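Long-range contacts in 6-phosphogluconate dehydratase (Shewanella oneidensis, PDB 2GP4), which catalyses, as a 6-phosphogluconate dehydratase, the removal of water from 6-phosphogluconate, probably giving 2-keto-3-deoxy-6-phosphogluconate in the Entner-Doudoroff pathway: residues E41-A46 with S622-L627; I555-D560 with R585-I590; G167-G172 with M280-V285. All blocks are in the same frame, centred on the assembly; numbering follows the deposited sequence.

Contact 1: E41-A46 with S622-L627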
ATOM      1  N   GLU A  41     -14.228  19.469  -0.702  1.00 22.65           N
ATOM      2  CA  GLU A  41     -14.771  20.672  -1.340  1.00 23.35           C
ATOM      3  C   GLU A  41     -13.698  21.737  -1.558  1.00 22.75           C
ATOM      4  O   GLU A  41     -13.686  22.405  -2.594  1.00 22.85           O
ATOM      5  CB  GLU A  41     -15.961  21.242  -0.554  1.00 23.29           C
ATOM      6  CG  GLU A  41     -17.300  20.605  -0.939  1.00 24.79           C
ATOM      7  CD  GLU A  41     -18.425  20.841   0.079  1.00 25.21           C
ATOM      8  OE1 GLU A  41     -18.157  21.357   1.191  1.00 27.38           O
ATOM      9  OE2 GLU A  41     -19.588  20.492  -0.241  1.00 27.16           O
ATOM     10  N   ALA A  42     -12.789  21.867  -0.594  1.00 22.35           N
ATOM     11  CA  ALA A  42     -11.721  22.863  -0.665  1.00 22.32           C
ATOM     12  C   ALA A  42     -10.656  22.476  -1.690  1.00 22.28           C
ATOM     13  O   ALA A  42     -10.136  23.336  -2.411  1.00 22.00           O
ATOM     14  CB  ALA A  42     -11.097  23.097   0.714  1.00 21.98           C
ATOM     15  N   TYR A  43     -10.349  21.181  -1.752  1.00 22.13           N
ATOM     16  CA  TYR A  43      -9.431  20.654  -2.747  1.00 22.12           C
ATOM     17  C   TYR A  43      -9.939  20.943  -4.159  1.00 22.69           C
ATOM     18  O   TYR A  43      -9.218  21.521  -4.977  1.00 22.74           O
ATOM     19  CB  TYR A  43      -9.193  19.148  -2.544  1.00 21.52           C
ATOM     20  CG  TYR A  43      -8.245  18.544  -3.558  1.00 20.50           C
ATOM     21  CD1 TYR A  43      -6.887  18.865  -3.545  1.00 19.23           C
ATOM     22  CD2 TYR A  43      -8.708  17.671  -4.543  1.00 19.85           C
ATOM     23  CE1 TYR A  43      -6.012  18.324  -4.470  1.00 18.86           C
ATOM     24  CE2 TYR A  43      -7.833  17.118  -5.480  1.00 19.77           C
ATOM     25  CZ  TYR A  43      -6.485  17.452  -5.433  1.00 19.70           C
ATOM     26  OH  TYR A  43      -5.608  16.929  -6.349  1.00 19.76           O
ATOM     27  N   LEU A  44     -11.182  20.557  -4.439  1.00 23.43           N
ATOM     28  CA  LEU A  44     -11.771  20.795  -5.768  1.00 24.35           C
ATOM     29  C   LEU A  44     -11.945  22.278  -6.110  1.00 24.91           C
ATOM     30  O   LEU A  44     -11.845  22.657  -7.272  1.00 25.19           O
ATOM     31  CB  LEU A  44     -13.091  20.032  -5.939  1.00 24.10           C
ATOM     32  CG  LEU A  44     -13.024  18.509  -5.763  1.00 24.17           C
ATOM     33  CD1 LEU A  44     -14.415  17.897  -5.855  1.00 23.81           C
ATOM     34  CD2 LEU A  44     -12.069  17.857  -6.770  1.00 23.64           C
ATOM     35  N   ALA A  45     -12.197  23.109  -5.102  1.00 25.84           N
ATOM     36  CA  ALA A  45     -12.255  24.564  -5.297  1.00 26.86           C
ATOM     37  C   ALA A  45     -10.896  25.123  -5.725  1.00 27.61           C
ATOM     38  O   ALA A  45     -10.818  25.943  -6.642  1.00 27.68           O
ATOM     39  CB  ALA A  45     -12.753  25.262  -4.034  1.00 26.65           C
ATOM     40  N   ALA A  46      -9.832  24.661  -5.067  1.00 28.47           N
ATOM     41  CA  ALA A  46      -8.468  25.077  -5.393  1.00 29.41           C
ATOM     42  C   ALA A  46      -8.063  24.621  -6.791  1.00 30.27           C
ATOM     43  O   ALA A  46      -7.461  25.390  -7.547  1.00 30.32           O
ATOM     44  CB  ALA A  46      -7.494  24.554  -4.362  1.00 29.17           C
ATOM     45  N   SER A 622       1.634  18.981   3.769  1.00 26.77           N
ATOM     46  CA  SER A 622       0.282  19.470   3.990  1.00 27.41           C
ATOM     47  C   SER A 622      -0.540  19.310   2.723  1.00 27.81           C
ATOM     48  O   SER A 622       0.004  19.307   1.620  1.00 27.67           O
ATOM     49  CB  SER A 622       0.302  20.938   4.392  1.00 27.24           C
ATOM     50  OG  SER A 622       0.895  21.091   5.660  1.00 27.97           O
ATOM     51  N   ALA A 623      -1.852  19.166   2.904  1.00 28.57           N
ATOM     52  CA  ALA A 623      -2.801  19.119   1.801  1.00 29.27           C
ATOM     53  C   ALA A 623      -3.275  20.534   1.494  1.00 30.05           C
ATOM     54  O   ALA A 623      -3.248  21.402   2.373  1.00 30.02           O
ATOM     55  CB  ALA A 623      -3.978  18.236   2.168  1.00 29.10           C
ATOM     56  N   ILE A 624      -3.703  20.758   0.252  1.00 31.09           N
ATOM     57  CA  ILE A 624      -4.271  22.038  -0.178  1.00 32.34           C
ATOM     58  C   ILE A 624      -5.270  22.585   0.845  1.00 33.25           C
ATOM     59  O   ILE A 624      -5.143  23.727   1.293  1.00 33.17           O
ATOM     60  CB  ILE A 624      -5.014  21.909  -1.543  1.00 32.42           C
ATOM     61  CG1 ILE A 624      -4.096  21.346  -2.639  1.00 32.56           C
ATOM     62  CG2 ILE A 624      -5.649  23.243  -1.947  1.00 31.91           C
ATOM     63  CD1 ILE A 624      -3.387  22.369  -3.471  1.00 33.39           C
ATOM     64  N   ASP A 625      -6.243  21.747   1.211  1.00 34.59           N
ATOM     65  CA  ASP A 625      -7.391  22.142   2.038  1.00 35.92           C
ATOM     66  C   ASP A 625      -7.043  22.571   3.465  1.00 37.30           C
ATOM     67  O   ASP A 625      -7.811  23.296   4.101  1.00 37.24           O
ATOM     68  CB  ASP A 625      -8.439  21.022   2.069  1.00 35.59           C
ATOM     69  CG  ASP A 625      -7.943  19.767   2.766  1.00 35.04           C
ATOM     70  OD1 ASP A 625      -7.850  19.769   4.014  1.00 33.53           O
ATOM     71  OD2 ASP A 625      -7.671  18.769   2.064  1.00 34.39           O
ATOM     72  N   GLU A 626      -5.902  22.105   3.968  1.00 34.53           N
ATOM     73  CA  GLU A 626      -5.446  22.464   5.306  1.00 35.86           C
ATOM     74  C   GLU A 626      -4.861  23.872   5.331  1.00 36.52           C
ATOM     75  O   GLU A 626      -4.547  24.412   6.387  1.00 36.28           O
ATOM     76  CB  GLU A 626      -4.411  21.455   5.806  1.00 35.91           C
ATOM     77  CG  GLU A 626      -4.972  20.067   6.069  1.00 41.31           C
ATOM     78  CD  GLU A 626      -3.907  19.083   6.513  1.00 42.30           C
ATOM     79  OE1 GLU A 626      -2.724  19.475   6.575  1.00 45.25           O
ATOM     80  OE2 GLU A 626      -4.254  17.917   6.799  1.00 45.69           O
ATOM     81  N   LEU A 627      -4.717  24.465   4.141  1.00 40.38           N
ATOM     82  CA  LEU A 627      -4.207  25.825   4.007  1.00 40.19           C
ATOM     83  C   LEU A 627      -5.126  26.697   3.149  1.00 40.13           C
ATOM     84  O   LEU A 627      -4.912  27.906   3.032  1.00 40.13           O
ATOM     85  CB  LEU A 627      -2.775  25.813   3.452  1.00 40.11           C
ATOM     86  CG  LEU A 627      -1.711  25.125   4.323  1.00 39.73           C
ATOM     87  CD1 LEU A 627      -0.464  24.814   3.522  1.00 39.13           C
ATOM     88  CD2 LEU A 627      -1.369  25.946   5.567  1.00 39.00           C
TER
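I624 has CG1 anti to its carbonyl carbon (chi1 -56°), which sets CG2 anti to the backbone N, and the two branches part to meet two residues of helix 23-51. Y43 answers with its ring anti to the backbone N (chi1 180°), which lays one ring edge beside I624. The C-terminal tail, after helix 605-609, packs here on the second half of helix 23-51, the first helix of the model. A42 and A46 are one turn apart, with Y43 next to A42. I624 reaches between Y43 and A46. Its CG1 comes to the ring edge of Y43, near the ring plane, with Y43 CD1 3.8 Å from I624 CG1. Y43 CE1 is also near, 4.0 Å from I624 CG1. The other branch, I624 CG2, lies against the methyl of A46. No hydrogen bond crosses between the two segments, and the touching groups are mainly aliphatic. The polar ends look elsewhere. Y43 OH is hydrogen-bonded to L186 O, which ties down the far end of the ring. The carboxylate of D625 forms a salt bridge through OD1 with R332 NH2. The tail itself is turned tightly: E626 N bonds to A623 O (3.2 Å), and L627 N bonds to I624 O (3.0 Å). This curl brings I624 and D625 onto the helix together, while the CB of E626 points away from it. Y628, the last residue, also touches A42, A45 and A46. The backbones come closest at A42 and D625, whose CA atoms are 5.2 Å apart. There A42 CB meets D625 CB at 3.6 Å.

Contact 2: I555-D560 with R585-I590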
ATOM      1  N   ILE A 555       3.477   2.688  25.112  1.00 24.33           N
ATOM      2  CA  ILE A 555       4.548   1.726  24.809  1.00 24.23           C
ATOM      3  C   ILE A 555       5.896   2.103  25.460  1.00 24.35           C
ATOM      4  O   ILE A 555       6.692   1.226  25.797  1.00 24.56           O
ATOM      5  CB  ILE A 555       4.716   1.516  23.275  1.00 24.07           C
ATOM      6  CG1 ILE A 555       5.758   0.429  22.988  1.00 23.71           C
ATOM      7  CG2 ILE A 555       5.053   2.834  22.579  1.00 24.10           C
ATOM      8  CD1 ILE A 555       5.907   0.052  21.533  1.00 23.99           C
ATOM      9  N   ALA A 556       6.133   3.401  25.638  1.00 24.37           N
ATOM     10  CA  ALA A 556       7.376   3.904  26.229  1.00 24.45           C
ATOM     11  C   ALA A 556       7.501   3.591  27.722  1.00 24.50           C
ATOM     12  O   ALA A 556       8.610   3.516  28.252  1.00 24.67           O
ATOM     13  CB  ALA A 556       7.512   5.415  25.989  1.00 24.42           C
ATOM     14  N   LYS A 557       6.366   3.404  28.390  1.00 24.64           N
ATOM     15  CA  LYS A 557       6.345   3.121  29.830  1.00 24.71           C
ATOM     16  C   LYS A 557       6.325   1.633  30.178  1.00 24.71           C
ATOM     17  O   LYS A 557       6.586   1.260  31.330  1.00 24.77           O
ATOM     18  CB  LYS A 557       5.180   3.844  30.510  1.00 24.80           C
ATOM     19  CG  LYS A 557       5.439   5.330  30.746  1.00 25.10           C
ATOM     20  CD  LYS A 557       4.318   5.978  31.533  1.00 25.61           C
ATOM     21  CE  LYS A 557       4.603   7.454  31.768  1.00 26.16           C
ATOM     22  NZ  LYS A 557       3.573   8.070  32.648  1.00 26.64           N
ATOM     23  N   VAL A 558       6.022   0.792  29.185  1.00 24.68           N
ATOM     24  CA  VAL A 558       5.982  -0.663  29.371  1.00 24.41           C
ATOM     25  C   VAL A 558       7.307  -1.158  29.963  1.00 24.54           C
ATOM     26  O   VAL A 558       8.381  -0.743  29.528  1.00 24.72           O
ATOM     27  CB  VAL A 558       5.685  -1.409  28.046  1.00 24.30           C
ATOM     28  CG1 VAL A 558       5.542  -2.910  28.288  1.00 24.12           C
ATOM     29  CG2 VAL A 558       4.427  -0.875  27.387  1.00 24.11           C
ATOM     30  N   GLN A 559       7.219  -2.022  30.969  1.00 24.52           N
ATOM     31  CA  GLN A 559       8.399  -2.593  31.610  1.00 24.66           C
ATOM     32  C   GLN A 559       8.366  -4.103  31.454  1.00 24.70           C
ATOM     33  O   GLN A 559       7.301  -4.678  31.249  1.00 24.85           O
ATOM     34  CB  GLN A 559       8.445  -2.211  33.098  1.00 24.57           C
ATOM     35  CG  GLN A 559       8.661  -0.722  33.355  1.00 24.47           C
ATOM     36  CD  GLN A 559       8.645  -0.337  34.835  1.00 24.98           C
ATOM     37  OE1 GLN A 559       8.576  -1.192  35.727  1.00 24.92           O
ATOM     38  NE2 GLN A 559       8.720   0.966  35.099  1.00 24.71           N
ATOM     39  N   ASP A 560       9.529  -4.745  31.540  1.00 24.84           N
ATOM     40  CA  ASP A 560       9.599  -6.202  31.505  1.00 25.04           C
ATOM     41  C   ASP A 560       8.700  -6.795  32.586  1.00 25.08           C
ATOM     42  O   ASP A 560       8.703  -6.339  33.735  1.00 25.20           O
ATOM     43  CB  ASP A 560      11.037  -6.686  31.696  1.00 25.20           C
ATOM     44  CG  ASP A 560      11.964  -6.222  30.588  1.00 26.08           C
ATOM     45  OD1 ASP A 560      11.797  -6.678  29.432  1.00 26.30           O
ATOM     46  OD2 ASP A 560      12.868  -5.404  30.878  1.00 27.53           O
ATOM     47  N   ARG A 585       5.609   5.802  36.929  1.00 35.36           N
ATOM     48  CA  ARG A 585       6.666   5.407  35.992  1.00 35.16           C
ATOM     49  C   ARG A 585       7.212   6.556  35.146  1.00 35.31           C
ATOM     50  O   ARG A 585       6.460   7.408  34.665  1.00 35.44           O
ATOM     51  CB  ARG A 585       6.175   4.285  35.071  1.00 34.84           C
ATOM     52  CG  ARG A 585       5.957   2.957  35.766  1.00 34.14           C
ATOM     53  CD  ARG A 585       5.422   1.915  34.806  1.00 32.98           C
ATOM     54  NE  ARG A 585       5.120   0.656  35.484  1.00 32.63           N
ATOM     55  CZ  ARG A 585       4.896  -0.502  34.865  1.00 32.51           C
ATOM     56  NH1 ARG A 585       4.943  -0.579  33.541  1.00 32.70           N
ATOM     57  NH2 ARG A 585       4.631  -1.589  35.572  1.00 32.33           N
ATOM     58  N   THR A 586       8.530   6.566  34.975  1.00 35.40           N
ATOM     59  CA  THR A 586       9.179   7.431  34.003  1.00 35.48           C
ATOM     60  C   THR A 586       9.627   6.568  32.829  1.00 35.46           C
ATOM     61  O   THR A 586      10.278   5.537  33.018  1.00 35.40           O
ATOM     62  CB  THR A 586      10.390   8.181  34.613  1.00 35.53           C
ATOM     63  OG1 THR A 586       9.948   8.977  35.720  1.00 36.12           O
ATOM     64  CG2 THR A 586      11.052   9.099  33.586  1.00 35.34           C
ATOM     65  N   ALA A 587       9.259   6.984  31.623  1.00 35.63           N
ATOM     66  CA  ALA A 587       9.695   6.298  30.414  1.00 35.77           C
ATOM     67  C   ALA A 587      11.212   6.357  30.342  1.00 35.75           C
ATOM     68  O   ALA A 587      11.801   7.406  30.604  1.00 36.04           O
ATOM     69  CB  ALA A 587       9.075   6.951  29.182  1.00 35.83           C
ATOM     70  N   THR A 588      11.841   5.232  30.012  1.00 35.69           N
ATOM     71  CA  THR A 588      13.287   5.209  29.806  1.00 35.85           C
ATOM     72  C   THR A 588      13.663   6.018  28.563  1.00 36.07           C
ATOM     73  O   THR A 588      12.907   6.081  27.590  1.00 35.95           O
ATOM     74  CB  THR A 588      13.850   3.773  29.690  1.00 35.89           C
ATOM     75  OG1 THR A 588      13.155   3.057  28.659  1.00 36.37           O
ATOM     76  CG2 THR A 588      13.709   3.028  31.015  1.00 35.67           C
ATOM     77  N   GLU A 589      14.834   6.646  28.613  1.00 36.31           N
ATOM     78  CA  GLU A 589      15.312   7.477  27.519  1.00 36.53           C
ATOM     79  C   GLU A 589      15.877   6.590  26.417  1.00 36.20           C
ATOM     80  O   GLU A 589      16.817   5.820  26.645  1.00 36.23           O
ATOM     81  CB  GLU A 589      16.375   8.448  28.034  1.00 36.58           C
ATOM     82  CG  GLU A 589      16.677   9.626  27.119  1.00 37.14           C
ATOM     83  CD  GLU A 589      17.778  10.526  27.671  1.00 37.53           C
ATOM     84  OE1 GLU A 589      17.841  11.709  27.260  1.00 38.93           O
ATOM     85  OE2 GLU A 589      18.580  10.058  28.515  1.00 38.07           O
ATOM     86  N   ILE A 590      15.285   6.687  25.230  1.00 35.84           N
ATOM     87  CA  ILE A 590      15.778   5.946  24.074  1.00 35.47           C
ATOM     88  C   ILE A 590      16.896   6.731  23.382  1.00 35.35           C
ATOM     89  O   ILE A 590      16.714   7.895  23.011  1.00 35.21           O
ATOM     90  CB  ILE A 590      14.644   5.590  23.078  1.00 35.42           C
ATOM     91  CG1 ILE A 590      13.568   4.752  23.777  1.00 35.01           C
ATOM     92  CG2 ILE A 590      15.210   4.840  21.867  1.00 35.32           C
ATOM     93  CD1 ILE A 590      12.301   4.574  22.988  1.00 34.56           C
TER
HETATM   94  O   HOH W   1      11.075   4.422  26.370  1.00 26.35           O
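R585 NH1 is held by two acceptors: the carbonyl O of K557, in a weak bond of 3.3 Å with an N-H...O angle of 147°, and D562 OD2, in a salt bridge. K557 O lies at the edge of the guanidinium, near its plane. D562 OD2 also takes the backbone N-H of Q559, and E581 forms a salt bridge with R585 NH2. The group is therefore gripped at both NH1 and NH2. One face is covered by Q559. The amide and guanidinium planes are only 9° apart, and Q559 CD sits 3.6 Å above the guanidinium plane, offset toward its rim. This is an offset (parallel-displaced) stack. Q559 NE2 runs on past the guanidinium to lie 3.4 Å from R585 CD. The K557 side chain is extended beyond CG and passes R585 O, with K557 CE 3.4 Å from that oxygen. Its NZ goes on to bond L582 O. Farther along, A556 CB and A587 CB touch at 3.9 Å. Next to them a water donates to A556 O (3.2 Å) and to T588 O (2.8 Å), bridging the two backbones. The contact joins two loops of the C-terminal β-rich part, one leading into strand 563-567 and the other leaving helix 579-584. The arginine's charge probably is largely balanced by the two carboxylates, so the weak bond to K557 O and the flat Q559 amide probably add little charge balance and mostly limit how the guanidinium can turn.

Contact 3: G167-G172 with M280-V285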
ATOM      1  N   GLY A 167      -0.965  18.487 -19.527  1.00 37.25           N
ATOM      2  CA  GLY A 167      -1.092  17.176 -18.913  1.00 36.77           C
ATOM      3  C   GLY A 167       0.290  16.609 -18.672  1.00 36.35           C
ATOM      4  O   GLY A 167       1.291  17.231 -19.032  1.00 36.32           O
ATOM      5  N   ALA A 168       0.355  15.425 -18.074  1.00 35.95           N
ATOM      6  CA  ALA A 168       1.641  14.827 -17.745  1.00 35.84           C
ATOM      7  C   ALA A 168       1.644  13.300 -17.813  1.00 35.82           C
ATOM      8  O   ALA A 168       0.592  12.656 -17.835  1.00 35.35           O
ATOM      9  CB  ALA A 168       2.115  15.311 -16.373  1.00 35.82           C
ATOM     10  N   LEU A 169       2.851  12.743 -17.868  1.00 35.98           N
ATOM     11  CA  LEU A 169       3.067  11.304 -17.823  1.00 36.08           C
ATOM     12  C   LEU A 169       4.041  10.957 -16.700  1.00 36.51           C
ATOM     13  O   LEU A 169       5.056  11.630 -16.514  1.00 36.49           O
ATOM     14  CB  LEU A 169       3.580  10.795 -19.171  1.00 35.66           C
ATOM     15  CG  LEU A 169       2.617  10.897 -20.360  1.00 35.14           C
ATOM     16  CD1 LEU A 169       3.336  10.589 -21.671  1.00 35.11           C
ATOM     17  CD2 LEU A 169       1.422   9.978 -20.185  1.00 34.34           C
ATOM     18  N   LEU A 170       3.722   9.911 -15.949  1.00 37.18           N
ATOM     19  CA  LEU A 170       4.520   9.525 -14.793  1.00 38.02           C
ATOM     20  C   LEU A 170       5.118   8.130 -14.978  1.00 38.88           C
ATOM     21  O   LEU A 170       4.391   7.160 -15.192  1.00 39.02           O
ATOM     22  CB  LEU A 170       3.679   9.607 -13.510  1.00 37.88           C
ATOM     23  CG  LEU A 170       2.873  10.893 -13.263  1.00 37.61           C
ATOM     24  CD1 LEU A 170       2.017  10.793 -12.012  1.00 37.13           C
ATOM     25  CD2 LEU A 170       3.780  12.120 -13.185  1.00 37.66           C
ATOM     26  N   LEU A 171       6.447   8.046 -14.906  1.00 39.93           N
ATOM     27  CA  LEU A 171       7.173   6.795 -15.127  1.00 40.90           C
ATOM     28  C   LEU A 171       7.755   6.263 -13.814  1.00 41.74           C
ATOM     29  O   LEU A 171       8.873   6.624 -13.432  1.00 42.10           O
ATOM     30  CB  LEU A 171       8.297   6.997 -16.159  1.00 40.68           C
ATOM     31  CG  LEU A 171       8.095   7.840 -17.425  1.00 40.64           C
ATOM     32  CD1 LEU A 171       9.385   7.886 -18.238  1.00 40.27           C
ATOM     33  CD2 LEU A 171       6.946   7.345 -18.292  1.00 40.35           C
ATOM     34  N   GLY A 172       7.006   5.405 -13.126  1.00 42.57           N
ATOM     35  CA  GLY A 172       7.405   4.958 -11.794  1.00 43.73           C
ATOM     36  C   GLY A 172       7.271   3.474 -11.511  1.00 44.62           C
ATOM     37  O   GLY A 172       6.367   2.808 -12.021  1.00 44.72           O
HETATM   38  N   MSE A 280      -0.001   4.716 -26.766  1.00 43.44           N
HETATM   39  CA  MSE A 280      -1.399   4.953 -26.423  1.00 43.69           C
HETATM   40  C   MSE A 280      -1.520   5.866 -25.205  1.00 43.28           C
HETATM   41  O   MSE A 280      -2.372   6.752 -25.170  1.00 43.07           O
HETATM   42  CB  MSE A 280      -2.128   3.630 -26.180  1.00 44.32           C
HETATM   43  CG  MSE A 280      -3.632   3.771 -26.052  1.00 45.53           C
HETATM   44 SE   MSE A 280      -4.423   4.376 -27.721  1.00 51.23          SE
HETATM   45  CE  MSE A 280      -6.046   5.216 -27.027  1.00 47.16           C
ATOM     46  N   ALA A 281      -0.656   5.647 -24.218  1.00 42.91           N
ATOM     47  CA  ALA A 281      -0.614   6.489 -23.025  1.00 42.78           C
ATOM     48  C   ALA A 281      -0.424   7.960 -23.390  1.00 42.67           C
ATOM     49  O   ALA A 281      -1.118   8.816 -22.853  1.00 42.51           O
ATOM     50  CB  ALA A 281       0.474   6.021 -22.072  1.00 42.65           C
ATOM     51  N   ALA A 282       0.497   8.235 -24.316  1.00 42.66           N
ATOM     52  CA  ALA A 282       0.765   9.596 -24.804  1.00 42.64           C
ATOM     53  C   ALA A 282      -0.446  10.225 -25.482  1.00 42.64           C
ATOM     54  O   ALA A 282      -0.813  11.359 -25.174  1.00 42.60           O
ATOM     55  CB  ALA A 282       1.969   9.607 -25.753  1.00 42.59           C
ATOM     56  N   LYS A 283      -1.062   9.487 -26.401  1.00 42.75           N
ATOM     57  CA  LYS A 283      -2.237   9.970 -27.128  1.00 42.96           C
ATOM     58  C   LYS A 283      -3.430  10.210 -26.200  1.00 42.89           C
ATOM     59  O   LYS A 283      -4.181  11.173 -26.379  1.00 42.90           O
ATOM     60  CB  LYS A 283      -2.638   8.986 -28.234  1.00 42.99           C
ATOM     61  CG  LYS A 283      -1.681   8.934 -29.423  1.00 43.46           C
ATOM     62  CD  LYS A 283      -2.239   8.064 -30.549  1.00 43.48           C
ATOM     63  CE  LYS A 283      -1.352   8.100 -31.793  1.00 44.59           C
ATOM     64  NZ  LYS A 283      -0.004   7.484 -31.588  1.00 44.22           N
ATOM     65  N   GLN A 284      -3.588   9.339 -25.206  1.00 42.78           N
ATOM     66  CA  GLN A 284      -4.744   9.376 -24.323  1.00 42.69           C
ATOM     67  C   GLN A 284      -4.770  10.604 -23.412  1.00 42.92           C
ATOM     68  O   GLN A 284      -5.839  11.177 -23.195  1.00 42.74           O
ATOM     69  CB  GLN A 284      -4.859   8.068 -23.525  1.00 42.56           C
ATOM     70  CG  GLN A 284      -6.091   7.951 -22.631  1.00 42.09           C
ATOM     71  CD  GLN A 284      -7.413   7.896 -23.394  1.00 41.07           C
ATOM     72  OE1 GLN A 284      -7.445   7.875 -24.622  1.00 41.08           O
ATOM     73  NE2 GLN A 284      -8.512   7.869 -22.654  1.00 40.23           N
ATOM     74  N   VAL A 285      -3.605  11.009 -22.897  1.00 43.37           N
ATOM     75  CA  VAL A 285      -3.501  12.209 -22.042  1.00 44.02           C
ATOM     76  C   VAL A 285      -3.923  13.466 -22.793  1.00 44.38           C
ATOM     77  O   VAL A 285      -4.578  14.336 -22.222  1.00 44.59           O
ATOM     78  CB  VAL A 285      -2.073  12.461 -21.490  1.00 44.10           C
ATOM     79  CG1 VAL A 285      -2.145  13.289 -20.214  1.00 44.26           C
ATOM     80  CG2 VAL A 285      -1.365  11.175 -21.204  1.00 44.43           C
TER
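L169 leaves strand 167-171 with CB pointing at helix 272-287, and CG, anti to the carbonyl carbon (chi1 -66°), carries both methyls on to the helix. CG and CD2 both face V285 CG2, whose modelled place is doubtful. CD1 lies over A282, 4.2 Å from A282 CA and 4.4 Å from A282 CB. CD2 also turns to A281, 4.5 Å from A281 CB. The motif is a helix packed on a β-sheet. The strand is the middle one of three, between 120-124 and 193-195. Residues 280-285 run nearly antiparallel to strand 167-171 (153°), with the axes of these segments 8.9 Å apart at closest. V285 also leans on L194 of the neighbouring strand, and L169 touches V124 and L194. V285 CG1 lies 3.7 Å from A168 O. It is 4.2 Å from G167 CA, and a CB on G167 would run into it. An alanine in place of L169 would lack CG and both methyls, and is likely to leave A281 and A282 without their apolar mate on the strand and to open a gap beside V285. No hydrogen bond crosses between the segments, so they are held together by apolar contact.

How the contacts relate
The three contacts are separate and none touches another. Contacts 1 and 3 are the nearest pair, with centres 25 Å apart and nearest atoms about 11 Å apart. Contact 2 lies farther off, its centre 39 Å from contact 1 and 51 Å from contact 3. Contacts 2 and 3 sit on opposite sides of the chain's centre, contact 2 in the C-terminal and contact 3 in the N-terminal part of the dehydratase. Contact 1 joins the C-terminal tail to the model's first helix, so both others fall between its segments in sequence. Only contact 2 has hydrogen bonding across it, directly and through water; contacts 1 and 3 meet mainly through apolar groups. This apo form has no iron-sulfur cluster to measure from.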